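Bifunctional endo-1,4-beta-xylanase A (Neocallimastix patriciarum, PDB 2VG9) hydrolyses internal beta-1,4 linkages of xylan as a family 11 endo-xylanase with a beta jelly-roll fold. Local coordinates at residues Pro108-Tyr113 against Lys157-Val162. Residues are numbered along the deposited sequence; the frame is centred on the assembly and turned at random.
Sequences PLVEYY and KQYFSV
Val110 lays both methyls over one face of the Tyr159 ring: CG1 stands 3.7 Å from the ring centroid, a CH-pi contact, while CG2 meets CZ at 3.5 Å. On the other side of the sheet, Gln158 NE2 gives a nearly straight bond to Glu111 OE2 (3.1 Å, 172° at the hydrogen), reaching it on the anti side but out of the carboxylate plane. Next to this bond the Tyr113 and Phe160 rings are almost parallel, planes 7° apart, but slid so that CD2 of Tyr113 and CE1 of Phe160 meet at 3.4 Å.

Parallel pairing of 110-113 with 157-162 sets this register, each strand alternately donating and accepting, as where Tyr113 N meets Tyr159 O at 2.9 Å. Glu111 CG, anti to the backbone N (chi1 -178°), starts an extended chain whose OE1 bonds Tyr96 OH. Tyr159 OH bonds Gly187 O, and Trp186 also meets its ring. An alanine at Tyr159 would probably leave the Val110 methyls facing a gap and Gly187 O without this donor. Within the jelly roll, CH-pi packing joins the strands on one face; on the other, Gln158 NE2 at OE2 and Tyr96 OH at OE1 probably fix the buried Glu111 carboxylate's rotation.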
loop_
_atom_site.group_PDB
_atom_site.type_symbol
_atom_site.label_atom_id
_atom_site.label_comp_id
_atom_site.label_asym_id
_atom_site.label_seq_id
_atom_site.Cartn_x
_atom_site.Cartn_y
_atom_site.Cartn_z
ATOM N N PRO A 108 15.545 -3.017 -10.433
ATOM C CA PRO A 108 15.224 -3.679 -9.162
ATOM C C PRO A 108 13.741 -4.079 -9.002
ATOM O O PRO A 108 12.845 -3.521 -9.665
ATOM C CB PRO A 108 15.632 -2.634 -8.113
ATOM C CG PRO A 108 15.439 -1.321 -8.809
ATOM C CD PRO A 108 15.601 -1.555 -10.293
ATOM N N LEU A 109 13.508 -5.042 -8.118
ATOM C CA LEU A 109 12.175 -5.410 -7.679
ATOM C C LEU A 109 11.780 -4.335 -6.674
ATOM O O LEU A 109 12.567 -4.026 -5.778
ATOM C CB LEU A 109 12.247 -6.773 -6.984
ATOM C CG LEU A 109 11.093 -7.766 -6.737
ATOM C CD1 LEU A 109 10.982 -8.195 -5.294
ATOM C CD2 LEU A 109 9.724 -7.426 -7.345
ATOM N N VAL A 110 10.588 -3.745 -6.816
ATOM C CA VAL A 110 10.212 -2.586 -5.970
ATOM C C VAL A 110 8.860 -2.837 -5.320
ATOM O O VAL A 110 7.932 -3.266 -5.998
ATOM C CB VAL A 110 10.149 -1.270 -6.803
ATOM C CG1 VAL A 110 9.502 -0.118 -6.021
ATOM C CG2 VAL A 110 11.535 -0.892 -7.312
ATOM N N GLU A 111 8.772 -2.586 -4.007
ATOM C CA GLU A 111 7.498 -2.453 -3.284
ATOM C C GLU A 111 7.365 -0.949 -3.005
ATOM O O GLU A 111 8.294 -0.325 -2.488
ATOM C CB GLU A 111 7.561 -3.240 -1.978
ATOM C CG GLU A 111 6.306 -3.244 -1.111
ATOM C CD GLU A 111 6.507 -4.111 0.126
ATOM O OE1 GLU A 111 5.586 -4.867 0.490
ATOM O OE2 GLU A 111 7.610 -4.053 0.732
ATOM N N TYR A 112 6.245 -0.350 -3.394
ATOM C CA TYR A 112 6.096 1.108 -3.312
ATOM C C TYR A 112 4.898 1.487 -2.407
ATOM O O TYR A 112 3.939 0.704 -2.246
ATOM C CB TYR A 112 5.979 1.727 -4.722
ATOM C CG TYR A 112 4.651 1.454 -5.424
ATOM C CD1 TYR A 112 3.498 2.188 -5.072
ATOM C CD2 TYR A 112 4.538 0.470 -6.427
ATOM C CE1 TYR A 112 2.264 1.965 -5.684
ATOM C CE2 TYR A 112 3.270 0.240 -7.105
ATOM C CZ TYR A 112 2.148 1.002 -6.699
ATOM O OH TYR A 112 0.905 0.860 -7.270
ATOM N N TYR A 113 5.004 2.660 -1.784
ATOM C CA TYR A 113 4.032 3.180 -0.833
ATOM C C TYR A 113 3.803 4.654 -1.138
ATOM O O TYR A 113 4.754 5.450 -1.237
ATOM C CB TYR A 113 4.561 3.095 0.597
ATOM C CG TYR A 113 4.880 1.719 1.068
ATOM C CD1 TYR A 113 3.989 0.999 1.863
ATOM C CD2 TYR A 113 6.108 1.144 0.755
ATOM C CE1 TYR A 113 4.306 -0.296 2.292
ATOM C CE2 TYR A 113 6.427 -0.117 1.162
ATOM C CZ TYR A 113 5.538 -0.830 1.929
ATOM O OH TYR A 113 5.931 -2.088 2.322
ATOM N N LYS A 157 14.099 -3.186 -3.230
ATOM C CA LYS A 157 13.923 -1.753 -2.964
ATOM C C LYS A 157 12.484 -1.423 -2.574
ATOM O O LYS A 157 11.525 -2.019 -3.095
ATOM C CB LYS A 157 14.287 -0.931 -4.204
ATOM C CG LYS A 157 15.767 -1.029 -4.602
ATOM C CD LYS A 157 16.619 -0.259 -3.634
ATOM C CE LYS A 157 18.031 -0.100 -4.144
ATOM N NZ LYS A 157 18.794 0.691 -3.159
ATOM N N GLN A 158 12.345 -0.453 -1.674
ATOM C CA GLN A 158 11.051 0.174 -1.417
ATOM C C GLN A 158 11.109 1.622 -1.887
ATOM O O GLN A 158 12.098 2.318 -1.642
ATOM C CB GLN A 158 10.710 0.074 0.067
ATOM C CG GLN A 158 10.487 -1.374 0.536
ATOM C CD GLN A 158 10.374 -1.497 2.039
ATOM O OE1 GLN A 158 11.108 -0.853 2.782
ATOM N NE2 GLN A 158 9.461 -2.332 2.491
ATOM N N TYR A 159 10.082 2.076 -2.600
ATOM C CA TYR A 159 9.968 3.498 -2.949
ATOM C C TYR A 159 8.827 4.082 -2.132
ATOM O O TYR A 159 7.795 3.448 -1.960
ATOM C CB TYR A 159 9.714 3.739 -4.450
ATOM C CG TYR A 159 10.779 3.260 -5.394
ATOM C CD1 TYR A 159 12.032 2.824 -4.923
ATOM C CD2 TYR A 159 10.561 3.291 -6.768
ATOM C CE1 TYR A 159 13.028 2.371 -5.804
ATOM C CE2 TYR A 159 11.547 2.846 -7.662
ATOM C CZ TYR A 159 12.776 2.388 -7.169
ATOM O OH TYR A 159 13.730 1.954 -8.067
ATOM N N PHE A 160 9.033 5.306 -1.672
ATOM C CA PHE A 160 8.098 6.041 -0.804
ATOM C C PHE A 160 7.848 7.426 -1.293
ATOM O O PHE A 160 8.786 8.105 -1.701
ATOM C CB PHE A 160 8.686 6.206 0.627
ATOM C CG PHE A 160 8.798 4.898 1.387
ATOM C CD1 PHE A 160 7.723 4.452 2.169
ATOM C CD2 PHE A 160 9.982 4.110 1.307
ATOM C CE1 PHE A 160 7.798 3.219 2.873
ATOM C CE2 PHE A 160 10.079 2.904 2.016
ATOM C CZ PHE A 160 8.984 2.450 2.791
ATOM N N SER A 161 6.574 7.823 -1.215
ATOM C CA SER A 161 6.116 9.204 -1.170
ATOM C C SER A 161 5.332 9.319 0.129
ATOM O O SER A 161 4.330 8.626 0.330
ATOM C CB SER A 161 5.115 9.482 -2.286
ATOM O OG SER A 161 5.733 9.640 -3.537
ATOM N N VAL A 162 5.744 10.230 0.997
ATOM C CA VAL A 162 5.020 10.403 2.236
ATOM C C VAL A 162 4.359 11.771 2.212
ATOM O O VAL A 162 5.053 12.794 2.138
ATOM C CB VAL A 162 5.970 10.245 3.449
ATOM C CG1 VAL A 162 5.220 10.527 4.782
ATOM C CG2 VAL A 162 6.608 8.846 3.409
#